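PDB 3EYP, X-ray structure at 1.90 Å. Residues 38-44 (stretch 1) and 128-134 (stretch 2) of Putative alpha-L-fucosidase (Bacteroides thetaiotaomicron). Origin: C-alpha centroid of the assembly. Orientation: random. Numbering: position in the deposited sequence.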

# COMPACT_ATOMS: atom_id res chain seq x y z
N ASN A 38 -9.43 -12.41 17.55
CA ASN A 38 -8.88 -11.97 16.29
C ASN A 38 -8.89 -12.94 15.16
O ASN A 38 -8.77 -12.58 14.00
CB ASN A 38 -7.45 -11.45 16.50
CG ASN A 38 -7.39 -10.20 17.33
OD1 ASN A 38 -8.06 -9.18 17.05
ND2 ASN A 38 -6.57 -10.25 18.38
N GLU A 39 -9.02 -14.18 15.54
CA GLU A 39 -9.09 -15.29 14.68
C GLU A 39 -10.19 -16.21 15.18
O GLU A 39 -10.02 -16.95 16.13
CB GLU A 39 -7.76 -16.07 14.63
CG GLU A 39 -6.62 -15.31 14.02
CD GLU A 39 -6.77 -15.09 12.52
OE1 GLU A 39 -7.62 -15.75 11.85
OE2 GLU A 39 -5.98 -14.26 11.97
N GLY A 40 -11.32 -16.13 14.52
CA GLY A 40 -12.52 -16.85 14.92
C GLY A 40 -12.57 -18.27 14.37
O GLY A 40 -11.96 -18.59 13.36
N ASP A 41 -13.30 -19.12 15.07
CA ASP A 41 -13.29 -20.57 14.80
C ASP A 41 -14.38 -21.08 13.86
O ASP A 41 -14.42 -22.24 13.47
CB ASP A 41 -13.20 -21.39 16.09
CG ASP A 41 -14.40 -21.24 17.02
OD1 ASP A 41 -15.39 -20.53 16.70
OD2 ASP A 41 -14.32 -21.82 18.13
N GLY A 42 -15.27 -20.18 13.46
CA GLY A 42 -16.39 -20.59 12.62
C GLY A 42 -17.57 -21.15 13.43
O GLY A 42 -18.60 -21.60 12.86
N LYS A 43 -17.42 -21.15 14.75
CA LYS A 43 -18.43 -21.70 15.64
C LYS A 43 -19.29 -20.69 16.35
O LYS A 43 -20.25 -21.02 17.06
CB LYS A 43 -17.80 -22.63 16.69
CG LYS A 43 -17.23 -23.95 16.09
CD LYS A 43 -16.39 -24.70 17.11
CE LYS A 43 -15.82 -25.97 16.54
NZ LYS A 43 -15.15 -26.81 17.60
N ALA A 44 -18.95 -19.43 16.21
CA ALA A 44 -19.76 -18.41 16.83
C ALA A 44 -21.14 -18.42 16.18
O ALA A 44 -21.27 -18.55 14.96
CB ALA A 44 -19.13 -17.02 16.71
N ASP A 128 -11.18 -20.98 4.93
CA ASP A 128 -12.53 -20.82 5.57
C ASP A 128 -12.74 -21.89 6.60
O ASP A 128 -12.98 -23.08 6.28
CB ASP A 128 -13.61 -20.83 4.44
CG ASP A 128 -15.01 -20.47 4.91
OD1 ASP A 128 -15.40 -20.85 6.02
OD2 ASP A 128 -15.70 -19.76 4.13
N ARG A 129 -12.62 -21.48 7.85
CA ARG A 129 -12.72 -22.40 8.97
C ARG A 129 -14.13 -22.94 9.12
O ARG A 129 -14.33 -24.09 9.56
CB ARG A 129 -12.25 -21.76 10.28
CG ARG A 129 -10.80 -21.50 10.34
CD ARG A 129 -10.47 -20.57 11.45
NE ARG A 129 -9.08 -20.16 11.44
CZ ARG A 129 -8.65 -18.96 11.69
NH1 ARG A 129 -9.51 -17.98 11.94
NH2 ARG A 129 -7.34 -18.71 11.59
N HIS A 130 -15.12 -22.18 8.66
CA HIS A 130 -16.52 -22.55 8.89
C HIS A 130 -16.82 -23.72 7.98
O HIS A 130 -17.35 -24.74 8.40
CB HIS A 130 -17.51 -21.37 8.68
CG HIS A 130 -18.94 -21.74 8.94
ND1 HIS A 130 -19.47 -21.85 10.21
CD2 HIS A 130 -19.95 -22.08 8.09
CE1 HIS A 130 -20.73 -22.26 10.14
NE2 HIS A 130 -21.05 -22.40 8.85
N GLU A 131 -16.36 -23.60 6.75
CA GLU A 131 -16.68 -24.58 5.73
C GLU A 131 -15.97 -25.82 6.07
O GLU A 131 -16.48 -26.95 5.81
CB GLU A 131 -16.34 -24.07 4.33
CG GLU A 131 -17.35 -23.01 3.83
CD GLU A 131 -18.64 -23.60 3.39
OE1 GLU A 131 -18.62 -24.61 2.67
OE2 GLU A 131 -19.68 -23.04 3.72
N HIS A 132 -14.79 -25.65 6.67
CA HIS A 132 -13.97 -26.82 7.13
C HIS A 132 -14.63 -27.67 8.21
O HIS A 132 -14.29 -28.85 8.36
CB HIS A 132 -12.56 -26.44 7.58
CG HIS A 132 -11.52 -26.48 6.49
ND1 HIS A 132 -10.97 -27.66 6.03
CD2 HIS A 132 -10.87 -25.49 5.85
CE1 HIS A 132 -10.05 -27.39 5.11
NE2 HIS A 132 -9.97 -26.08 4.98
N LEU A 133 -15.57 -27.09 8.92
CA LEU A 133 -16.32 -27.83 9.97
C LEU A 133 -17.22 -28.91 9.35
O LEU A 133 -17.60 -29.85 10.03
CB LEU A 133 -17.21 -26.91 10.80
CG LEU A 133 -16.46 -25.85 11.66
CD1 LEU A 133 -17.40 -24.96 12.47
CD2 LEU A 133 -15.47 -26.60 12.54
N SER A 134 -17.61 -28.74 8.09
CA SER A 134 -18.55 -29.71 7.45
C SER A 134 -17.93 -31.07 7.11
O SER A 134 -16.81 -31.17 6.58
CB SER A 134 -19.18 -29.13 6.19
OG SER A 134 -19.78 -30.13 5.39

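Stretch 2 contains a short, weakly bonded helix, at about 129-132, that packs against an irregular loop, stretch 1; the contact buries 335 Å² summed over both sides. Asp-128 touches nothing in the loop but sits at the N-cap position of the helix. Its OD1 accepts a hydrogen bond from Glu-131 N at 3.0 Å and a weak one from His-130 N, also at 3.0 Å, satisfying amide groups that have no preceding helical turn to supply carbonyls.

Arg-129 gives up the most surface to the loop, 92 Å². Its CA-to-CB bond points toward stretch 1, and a nearly extended chain carries the guanidinium to Glu-39. Arg-129 NH1 and NH2 both donate to Glu-39 OE1, at 2.9 and 3.0 Å, forming a salt bridge, while NH1 also donates to Gly-40 O at 2.9 Å. Both acceptors lie near the guanidinium plane, at its edge, where the N-H bonds point. Arginine suits this place because one planar, charged group can serve a carboxylate and a carbonyl together. Glu-39 is long enough to bring its carboxylate there although its CA-to-CB bond points sideways.

His-130 sits at the closest backbone approach, its CA 4.2 Å from Gly-42 CA. With chi1 t, its imidazole presents an edge N-H: ND1 donates a well-directed hydrogen bond to Gly-42 O at 2.8 Å. Glycine fits this buried site for two reasons: a CB on Gly-42 would lie only 2.9 Å from His-130 CA, and at these backbone angles it would also jam against the preceding carbonyl oxygen.

Glu-131 and His-132 make no contact with the loop. Leu-133, one turn beyond Arg-129, again points toward it. Its CD1 lies 3.6 Å from Gly-42 O and 3.8 Å from Lys-43 CG, so this apolar side chain packs against backbone and the aliphatic part of the lysine without needing a polar partner.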